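PDB 7RAG: germination-specific N-acetylmuramoyl-L-alanine amidase, Autolysin from Clostridioides difficile, which probably hydrolyses the amide bond between N-acetylmuramic acid and L-alanine in peptidoglycan as a zinc-dependent amidase, here held in complex with the lipoprotein GerS. Local coordinates for residues N16-D22 with A102-I108; Y119-Y125 with R153-R158. One frame throughout, in Å; residues are numbered along the deposited sequence.

In the fold
An open sheet with zinc bound near the C-terminal end of an inner strand can be held together by closures set in series along the chain, and this amidase illustrates it. The chain begins on strand 18-23, passes through helix 41-58, strand 62-65 and helix 82-99, and returns as strand 104-111; interaction 1 closes that large loop by pairing the first and third strands. The chain then reaches strand 122-126, runs through helix 130-147 and comes back as strand 156-158, where interaction 2 closes a shorter loop. The two closures are in series, neither enclosing nor crossing the other. Their centres lie about 18 Å apart in one mixed sheet, and strand 171-178 enters between them, joining both halves.

Interaction 1: N16-D22 with A102-I108; sequences NKTIILD and ANMFVSI
Neighbouring parallel strands lie in the interior of the amidase's mixed sheet: 18-22 and 104-108, extended throughout, approach to 4.6 Å with axes crossing at -20°. Ile19 pairs with Met104 (a selenomethionine), Ile20 with Phe105, Leu21 with Val106 and Asp22 with Ser107. Ile20 N donates to Met104 O (2.8 Å) and Ile20 O accepts from Val106 N (2.7 Å); Asp22 repeats this with Val106 O and Ile108 N. Before the strand, Asn103 (chi1 m) accepts from Thr18 N at OD1 (2.8 Å) and donates from N to Thr18 O (2.7 Å). Shape follows the faces. On one, Ile20 fits between Ala102 and Phe105: its CD1 lies 3.5 Å from Ala102 CB, while its CG2 meets the ring edge at Phe105 CD1, 3.4 Å away. On the other, Ile19 CD1 meets Met104 SE at 4.0 Å and Leu21 rests by Val106, facing helix 41-58. After Ile108 comes zinc ligand His109. Asp22 OD1 salt-bridges Arg93 and hydrogen-bonds to Thr66, while Asp22 OD2 accepts from Ser107 OG at 2.8 Å.

Interaction 2: Y119-Y125 with R153-R158; sequences YGAQTFY and REVKPR
Side-chain conformation can carry a strand pairing past its backbone bonds, as where 119-125 meets 153-158. The short strands 122-125 and 156-158 run parallel but splay by 47°, 4.8 Å apart at their closest, with Phe124 opposite Lys156 and Tyr125 opposite Pro157. Lys156 N donates to Thr123 O at 3.3 Å and Arg158 N to Tyr125 O at 3.0 Å; the bond from Tyr125 N to Lys156 O is weak. Upstream the backbones separate and side chains span the gap. Arg153, m at chi1 and then extended (t, t), sends both NE and NH2 to Tyr119 O, each at 3.1 Å, and NH1 to Gln122 OE1 at 3.3 Å. Gly120 suits this approach, since a CB there would clash with Arg153 NE and, at phi 120° and psi 148°, would also jam against the preceding carbonyl O. Gln122, t then p, folds back so that NE2 donates to Glu154 O at 2.6 Å and to its neighbour Thr123 O at 2.9 Å. Tyr125 (chi1 p) lays its ring over Pro157, whose CA sits 3.9 Å from the centroid in a CH-pi contact. Arg158, m at chi1 to chi3, curls over the Phe124 face as a cation-pi pair (CZ 5.0 Å from the centroid), while NE forms a salt bridge with Asp160. Through helix 130-147 this completes a beta-alpha-beta crossover at the sheet's edge.

Interaction 1: N16-D22 with A102-I108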
ATOM      1  N   ASN B  16      10.014 -19.487  -4.095  1.00 63.93           N
ATOM      2  CA  ASN B  16      11.039 -20.436  -3.636  1.00 65.04           C
ATOM      3  C   ASN B  16      12.160 -20.586  -4.655  1.00 59.25           C
ATOM      4  O   ASN B  16      12.188 -21.529  -5.424  1.00 59.86           O
ATOM      5  CB  ASN B  16      10.435 -21.811  -3.370  1.00 65.46           C
ATOM      6  CG  ASN B  16       9.567 -21.831  -2.135  1.00 68.91           C
ATOM      7  OD1 ASN B  16       9.453 -20.818  -1.426  1.00 69.17           O
ATOM      8  ND2 ASN B  16       8.944 -22.986  -1.862  1.00 63.91           N
ATOM      9  N   LYS B  17      13.083 -19.645  -4.650  1.00 58.48           N
ATOM     10  CA  LYS B  17      14.136 -19.592  -5.639  1.00 53.18           C
ATOM     11  C   LYS B  17      15.443 -20.092  -5.039  1.00 53.85           C
ATOM     12  O   LYS B  17      15.646 -20.049  -3.818  1.00 50.65           O
ATOM     13  CB  LYS B  17      14.291 -18.172  -6.153  1.00 48.98           C
ATOM     14  CG  LYS B  17      13.099 -17.728  -6.943  1.00 54.90           C
ATOM     15  CD  LYS B  17      12.956 -18.591  -8.194  1.00 59.79           C
ATOM     16  CE  LYS B  17      12.311 -17.822  -9.341  1.00 60.33           C
ATOM     17  NZ  LYS B  17      12.698 -18.383 -10.682  1.00 66.56           N
ATOM     18  N   THR B  18      16.302 -20.614  -5.910  1.00 48.25           N
ATOM     19  CA  THR B  18      17.662 -20.968  -5.562  1.00 44.55           C
ATOM     20  C   THR B  18      18.585 -20.126  -6.430  1.00 50.36           C
ATOM     21  O   THR B  18      18.437 -20.103  -7.657  1.00 47.69           O
ATOM     22  CB  THR B  18      17.909 -22.467  -5.747  1.00 50.99           C
ATOM     23  OG1 THR B  18      16.998 -23.192  -4.904  1.00 56.11           O
ATOM     24  CG2 THR B  18      19.340 -22.850  -5.333  1.00 46.56           C
ATOM     25  N   ILE B  19      19.510 -19.416  -5.782  1.00 46.07           N
ATOM     26  CA  ILE B  19      20.310 -18.364  -6.395  1.00 45.26           C
ATOM     27  C   ILE B  19      21.785 -18.670  -6.177  1.00 45.49           C
ATOM     28  O   ILE B  19      22.201 -18.953  -5.049  1.00 44.38           O
ATOM     29  CB  ILE B  19      19.942 -16.995  -5.804  1.00 42.97           C
ATOM     30  CG1 ILE B  19      18.439 -16.786  -5.945  1.00 45.68           C
ATOM     31  CG2 ILE B  19      20.693 -15.888  -6.509  1.00 46.70           C
ATOM     32  CD1 ILE B  19      18.023 -15.357  -5.964  1.00 46.74           C
ATOM     33  N   ILE B  20      22.575 -18.614  -7.246  1.00 44.84           N
ATOM     34  CA  ILE B  20      24.019 -18.778  -7.138  1.00 45.52           C
ATOM     35  C   ILE B  20      24.633 -17.400  -6.990  1.00 46.02           C
ATOM     36  O   ILE B  20      24.437 -16.538  -7.858  1.00 45.60           O
ATOM     37  CB  ILE B  20      24.621 -19.502  -8.354  1.00 46.57           C
ATOM     38  CG1 ILE B  20      23.992 -20.876  -8.539  1.00 46.76           C
ATOM     39  CG2 ILE B  20      26.111 -19.682  -8.150  1.00 47.41           C
ATOM     40  CD1 ILE B  20      23.998 -21.351 -10.022  1.00 54.82           C
ATOM     41  N   LEU B  21      25.366 -17.203  -5.883  1.00 45.54           N
ATOM     42  CA  LEU B  21      26.200 -16.030  -5.654  1.00 45.91           C
ATOM     43  C   LEU B  21      27.674 -16.412  -5.745  1.00 47.11           C
ATOM     44  O   LEU B  21      28.124 -17.323  -5.044  1.00 47.67           O
ATOM     45  CB  LEU B  21      25.909 -15.404  -4.294  1.00 45.30           C
ATOM     46  CG  LEU B  21      24.438 -15.131  -3.977  1.00 45.28           C
ATOM     47  CD1 LEU B  21      24.336 -14.492  -2.570  1.00 43.89           C
ATOM     48  CD2 LEU B  21      23.725 -14.282  -5.051  1.00 43.99           C
ATOM     49  N   ASP B  22      28.418 -15.694  -6.591  1.00 47.98           N
ATOM     50  CA  ASP B  22      29.818 -15.956  -6.915  1.00 49.41           C
ATOM     51  C   ASP B  22      30.632 -14.726  -6.538  1.00 50.12           C
ATOM     52  O   ASP B  22      30.571 -13.702  -7.228  1.00 50.35           O
ATOM     53  CB  ASP B  22      29.967 -16.289  -8.410  1.00 50.16           C
ATOM     54  CG  ASP B  22      31.437 -16.325  -8.889  1.00 58.38           C
ATOM     55  OD1 ASP B  22      32.233 -17.145  -8.349  1.00 59.04           O
ATOM     56  OD2 ASP B  22      31.795 -15.559  -9.838  1.00 59.85           O
ATOM     57  N   ALA B 102      19.832 -24.364 -10.200  1.00 59.53           N
ATOM     58  CA  ALA B 102      19.472 -23.076  -9.641  1.00 52.56           C
ATOM     59  C   ALA B 102      18.548 -22.314 -10.598  1.00 52.91           C
ATOM     60  O   ALA B 102      18.361 -22.678 -11.766  1.00 53.74           O
ATOM     61  CB  ALA B 102      20.729 -22.267  -9.346  1.00 51.56           C
ATOM     62  N   ASN B 103      17.954 -21.246 -10.083  1.00 52.41           N
ATOM     63  CA  ASN B 103      17.125 -20.376 -10.893  1.00 52.79           C
ATOM     64  C   ASN B 103      17.889 -19.174 -11.423  1.00 52.14           C
ATOM     65  O   ASN B 103      17.444 -18.553 -12.382  1.00 52.59           O
ATOM     66  CB  ASN B 103      15.911 -19.909 -10.082  1.00 52.98           C
ATOM     67  CG  ASN B 103      15.101 -21.070  -9.542  1.00 53.80           C
ATOM     68  OD1 ASN B 103      15.264 -21.481  -8.397  1.00 59.41           O
ATOM     69  ND2 ASN B 103      14.251 -21.633 -10.377  1.00 54.99           N
HETATM   70  N   MSE B 104      19.044 -18.852 -10.859  1.00 51.22           N
HETATM   71  CA  MSE B 104      19.694 -17.586 -11.179  1.00 50.67           C
HETATM   72  C   MSE B 104      21.142 -17.581 -10.717  1.00 49.96           C
HETATM   73  O   MSE B 104      21.487 -18.244  -9.751  1.00 49.66           O
HETATM   74  CB  MSE B 104      18.918 -16.443 -10.533  1.00 50.40           C
HETATM   75  CG  MSE B 104      19.541 -15.086 -10.684  1.00 49.90           C
HETATM   76 SE   MSE B 104      18.569 -13.790  -9.596  1.00 68.01          SE
HETATM   77  CE  MSE B 104      16.769 -13.872 -10.452  1.00 51.11           C
ATOM     78  N   PHE B 105      21.987 -16.849 -11.426  1.00 49.83           N
ATOM     79  CA  PHE B 105      23.404 -16.760 -11.122  1.00 49.38           C
ATOM     80  C   PHE B 105      23.817 -15.298 -11.062  1.00 50.17           C
ATOM     81  O   PHE B 105      23.611 -14.559 -12.034  1.00 51.00           O
ATOM     82  CB  PHE B 105      24.234 -17.484 -12.173  1.00 50.05           C
ATOM     83  CG  PHE B 105      25.708 -17.241 -12.040  1.00 50.66           C
ATOM     84  CD1 PHE B 105      26.436 -17.872 -11.047  1.00 49.63           C
ATOM     85  CD2 PHE B 105      26.369 -16.386 -12.908  1.00 50.19           C
ATOM     86  CE1 PHE B 105      27.801 -17.651 -10.917  1.00 49.64           C
ATOM     87  CE2 PHE B 105      27.731 -16.156 -12.786  1.00 50.08           C
ATOM     88  CZ  PHE B 105      28.446 -16.785 -11.793  1.00 52.30           C
ATOM     89  N   VAL B 106      24.415 -14.890  -9.941  1.00 48.24           N
ATOM     90  CA  VAL B 106      24.892 -13.524  -9.756  1.00 47.87           C
ATOM     91  C   VAL B 106      26.351 -13.570  -9.336  1.00 49.81           C
ATOM     92  O   VAL B 106      26.705 -14.209  -8.333  1.00 47.36           O
ATOM     93  CB  VAL B 106      24.068 -12.733  -8.714  1.00 47.44           C
ATOM     94  CG1 VAL B 106      24.653 -11.354  -8.534  1.00 47.21           C
ATOM     95  CG2 VAL B 106      22.613 -12.636  -9.138  1.00 47.90           C
ATOM     96  N   SER B 107      27.188 -12.867 -10.090  1.00 52.86           N
ATOM     97  CA  SER B 107      28.617 -12.776  -9.850  1.00 47.98           C
ATOM     98  C   SER B 107      28.939 -11.361  -9.383  1.00 51.78           C
ATOM     99  O   SER B 107      28.463 -10.390  -9.980  1.00 48.75           O
ATOM    100  CB  SER B 107      29.377 -13.117 -11.123  1.00 48.79           C
ATOM    101  OG  SER B 107      30.764 -13.116 -10.867  1.00 55.32           O
ATOM    102  N   ILE B 108      29.717 -11.250  -8.303  1.00 49.37           N
ATOM    103  CA  ILE B 108      30.083  -9.971  -7.694  1.00 50.66           C
ATOM    104  C   ILE B 108      31.585  -9.738  -7.884  1.00 54.80           C
ATOM    105  O   ILE B 108      32.413 -10.476  -7.324  1.00 52.08           O
ATOM    106  CB  ILE B 108      29.734  -9.942  -6.199  1.00 52.46           C
ATOM    107  CG1 ILE B 108      28.269 -10.330  -5.957  1.00 46.94           C
ATOM    108  CG2 ILE B 108      30.120  -8.580  -5.592  1.00 50.29           C
ATOM    109  CD1 ILE B 108      27.295  -9.295  -6.398  1.00 47.85           C
TER

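Interaction 2: Y119-Y125 with R153-R158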
ATOM      1  N   TYR B 119      34.047   6.025 -12.061  1.00 96.48           N
ATOM      2  CA  TYR B 119      33.375   5.534 -10.865  1.00 91.73           C
ATOM      3  C   TYR B 119      31.975   5.055 -11.233  1.00 87.54           C
ATOM      4  O   TYR B 119      31.451   5.362 -12.308  1.00 85.38           O
ATOM      5  CB  TYR B 119      33.286   6.615  -9.779  1.00 93.53           C
ATOM      6  CG  TYR B 119      32.276   7.691 -10.107  1.00 98.80           C
ATOM      7  CD1 TYR B 119      31.053   7.756  -9.444  1.00 97.75           C
ATOM      8  CD2 TYR B 119      32.537   8.631 -11.102  1.00100.07           C
ATOM      9  CE1 TYR B 119      30.124   8.744  -9.754  1.00100.11           C
ATOM     10  CE2 TYR B 119      31.616   9.610 -11.421  1.00102.66           C
ATOM     11  CZ  TYR B 119      30.414   9.666 -10.747  1.00101.70           C
ATOM     12  OH  TYR B 119      29.508  10.648 -11.076  1.00101.12           O
ATOM     13  N   GLY B 120      31.375   4.289 -10.316  1.00 88.03           N
ATOM     14  CA  GLY B 120      30.015   3.805 -10.473  1.00 77.03           C
ATOM     15  C   GLY B 120      29.888   2.292 -10.481  1.00 76.21           C
ATOM     16  O   GLY B 120      30.797   1.577 -10.918  1.00 74.18           O
ATOM     17  N   ALA B 121      28.764   1.788  -9.980  1.00 76.13           N
ATOM     18  CA  ALA B 121      28.430   0.383 -10.142  1.00 65.40           C
ATOM     19  C   ALA B 121      27.918   0.134 -11.556  1.00 66.52           C
ATOM     20  O   ALA B 121      27.164   0.937 -12.119  1.00 63.96           O
ATOM     21  CB  ALA B 121      27.374  -0.038  -9.126  1.00 61.52           C
ATOM     22  N   GLN B 122      28.340  -0.984 -12.127  1.00 63.57           N
ATOM     23  CA  GLN B 122      27.993  -1.343 -13.488  1.00 62.49           C
ATOM     24  C   GLN B 122      27.551  -2.798 -13.534  1.00 58.44           C
ATOM     25  O   GLN B 122      28.245  -3.670 -13.014  1.00 60.22           O
ATOM     26  CB  GLN B 122      29.188  -1.119 -14.408  1.00 63.04           C
ATOM     27  CG  GLN B 122      28.957  -1.610 -15.814  1.00 64.18           C
ATOM     28  CD  GLN B 122      27.994  -0.736 -16.557  1.00 67.05           C
ATOM     29  OE1 GLN B 122      28.224   0.466 -16.694  1.00 73.96           O
ATOM     30  NE2 GLN B 122      26.890  -1.317 -17.018  1.00 66.80           N
ATOM     31  N   THR B 123      26.413  -3.066 -14.164  1.00 61.84           N
ATOM     32  CA  THR B 123      25.936  -4.431 -14.349  1.00 60.95           C
ATOM     33  C   THR B 123      26.129  -4.884 -15.795  1.00 57.18           C
ATOM     34  O   THR B 123      26.094  -4.088 -16.732  1.00 61.26           O
ATOM     35  CB  THR B 123      24.466  -4.542 -13.953  1.00 56.54           C
ATOM     36  OG1 THR B 123      24.236  -3.701 -12.824  1.00 60.41           O
ATOM     37  CG2 THR B 123      24.122  -5.961 -13.553  1.00 54.68           C
ATOM     38  N   PHE B 124      26.366  -6.175 -15.965  1.00 58.74           N
ATOM     39  CA  PHE B 124      26.533  -6.786 -17.269  1.00 59.34           C
ATOM     40  C   PHE B 124      25.670  -8.036 -17.330  1.00 55.00           C
ATOM     41  O   PHE B 124      25.361  -8.657 -16.305  1.00 59.10           O
ATOM     42  CB  PHE B 124      27.991  -7.174 -17.560  1.00 57.85           C
ATOM     43  CG  PHE B 124      28.994  -6.083 -17.312  1.00 60.09           C
ATOM     44  CD1 PHE B 124      29.403  -5.252 -18.336  1.00 65.01           C
ATOM     45  CD2 PHE B 124      29.566  -5.922 -16.067  1.00 60.82           C
ATOM     46  CE1 PHE B 124      30.351  -4.264 -18.112  1.00 63.48           C
ATOM     47  CE2 PHE B 124      30.500  -4.935 -15.840  1.00 60.94           C
ATOM     48  CZ  PHE B 124      30.900  -4.114 -16.858  1.00 59.60           C
ATOM     49  N   TYR B 125      25.325  -8.416 -18.549  1.00 54.51           N
ATOM     50  CA  TYR B 125      24.539  -9.598 -18.856  1.00 55.81           C
ATOM     51  C   TYR B 125      25.142 -10.245 -20.093  1.00 57.70           C
ATOM     52  O   TYR B 125      25.739  -9.550 -20.926  1.00 56.88           O
ATOM     53  CB  TYR B 125      23.066  -9.241 -19.112  1.00 56.93           C
ATOM     54  CG  TYR B 125      22.850  -8.412 -20.373  1.00 58.31           C
ATOM     55  CD1 TYR B 125      22.506  -9.023 -21.579  1.00 56.46           C
ATOM     56  CD2 TYR B 125      22.995  -7.025 -20.353  1.00 60.39           C
ATOM     57  CE1 TYR B 125      22.319  -8.289 -22.716  1.00 62.10           C
ATOM     58  CE2 TYR B 125      22.811  -6.273 -21.487  1.00 64.03           C
ATOM     59  CZ  TYR B 125      22.467  -6.914 -22.671  1.00 67.12           C
ATOM     60  OH  TYR B 125      22.268  -6.179 -23.807  1.00 67.96           O
ATOM     61  N   ARG B 153      24.992   4.985 -15.524  1.00 76.33           N
ATOM     62  CA  ARG B 153      25.444   3.864 -16.332  1.00 76.26           C
ATOM     63  C   ARG B 153      24.264   2.996 -16.762  1.00 77.46           C
ATOM     64  O   ARG B 153      23.284   2.827 -16.031  1.00 78.78           O
ATOM     65  CB  ARG B 153      26.449   3.022 -15.555  1.00 70.31           C
ATOM     66  CG  ARG B 153      27.779   3.691 -15.310  1.00 69.78           C
ATOM     67  CD  ARG B 153      28.622   2.815 -14.398  1.00 75.52           C
ATOM     68  NE  ARG B 153      29.970   3.330 -14.199  1.00 76.33           N
ATOM     69  CZ  ARG B 153      30.955   3.176 -15.073  1.00 77.14           C
ATOM     70  NH1 ARG B 153      30.737   2.533 -16.206  1.00 70.90           N
ATOM     71  NH2 ARG B 153      32.151   3.676 -14.816  1.00 86.69           N
ATOM     72  N   GLU B 154      24.365   2.451 -17.969  1.00 70.63           N
ATOM     73  CA  GLU B 154      23.387   1.518 -18.505  1.00 71.86           C
ATOM     74  C   GLU B 154      23.982   0.115 -18.507  1.00 77.65           C
ATOM     75  O   GLU B 154      25.209  -0.049 -18.537  1.00 74.39           O
ATOM     76  CB  GLU B 154      22.965   1.919 -19.921  1.00 74.10           C
ATOM     77  CG  GLU B 154      22.128   3.196 -19.987  1.00 77.95           C
ATOM     78  CD  GLU B 154      20.673   2.969 -19.578  1.00 82.50           C
ATOM     79  OE1 GLU B 154      20.330   1.815 -19.235  1.00 90.33           O
ATOM     80  OE2 GLU B 154      19.869   3.934 -19.598  1.00 82.86           O
ATOM     81  N   VAL B 155      23.107  -0.898 -18.435  1.00 79.06           N
ATOM     82  CA  VAL B 155      23.580  -2.277 -18.497  1.00 70.54           C
ATOM     83  C   VAL B 155      24.252  -2.499 -19.845  1.00 75.04           C
ATOM     84  O   VAL B 155      23.845  -1.935 -20.868  1.00 69.48           O
ATOM     85  CB  VAL B 155      22.432  -3.276 -18.270  1.00 62.89           C
ATOM     86  CG1 VAL B 155      21.714  -2.975 -16.972  1.00 60.66           C
ATOM     87  CG2 VAL B 155      21.460  -3.244 -19.422  1.00 59.16           C
ATOM     88  N   LYS B 156      25.334  -3.275 -19.837  1.00 74.67           N
ATOM     89  CA  LYS B 156      26.094  -3.532 -21.046  1.00 72.49           C
ATOM     90  C   LYS B 156      26.161  -5.029 -21.291  1.00 71.82           C
ATOM     91  O   LYS B 156      26.280  -5.803 -20.332  1.00 67.78           O
ATOM     92  CB  LYS B 156      27.524  -2.976 -20.938  1.00 71.78           C
ATOM     93  CG  LYS B 156      27.629  -1.474 -20.729  1.00 71.77           C
ATOM     94  CD  LYS B 156      27.080  -0.713 -21.918  1.00 79.36           C
ATOM     95  CE  LYS B 156      27.015   0.786 -21.625  1.00 84.78           C
ATOM     96  NZ  LYS B 156      25.853   1.465 -22.296  1.00 85.20           N
ATOM     97  N   PRO B 157      26.056  -5.469 -22.543  1.00 68.00           N
ATOM     98  CA  PRO B 157      26.281  -6.886 -22.849  1.00 68.41           C
ATOM     99  C   PRO B 157      27.758  -7.245 -22.819  1.00 68.09           C
ATOM    100  O   PRO B 157      28.633  -6.408 -23.053  1.00 74.33           O
ATOM    101  CB  PRO B 157      25.712  -7.028 -24.264  1.00 72.35           C
ATOM    102  CG  PRO B 157      25.922  -5.697 -24.842  1.00 74.33           C
ATOM    103  CD  PRO B 157      25.635  -4.727 -23.741  1.00 71.60           C
ATOM    104  N   ARG B 158      28.027  -8.516 -22.534  1.00 66.94           N
ATOM    105  CA  ARG B 158      29.367  -9.077 -22.613  1.00 66.94           C
ATOM    106  C   ARG B 158      29.267 -10.414 -23.321  1.00 68.57           C
ATOM    107  O   ARG B 158      28.220 -11.061 -23.319  1.00 68.50           O
ATOM    108  CB  ARG B 158      30.006  -9.258 -21.228  1.00 64.94           C
ATOM    109  CG  ARG B 158      30.169  -7.963 -20.427  1.00 65.98           C
ATOM    110  CD  ARG B 158      31.241  -7.054 -21.031  1.00 70.13           C
ATOM    111  NE  ARG B 158      32.590  -7.611 -20.907  1.00 73.85           N
ATOM    112  CZ  ARG B 158      33.312  -7.553 -19.791  1.00 74.17           C
ATOM    113  NH1 ARG B 158      32.807  -6.969 -18.711  1.00 66.51           N
ATOM    114  NH2 ARG B 158      34.533  -8.085 -19.750  1.00 79.21           N
TER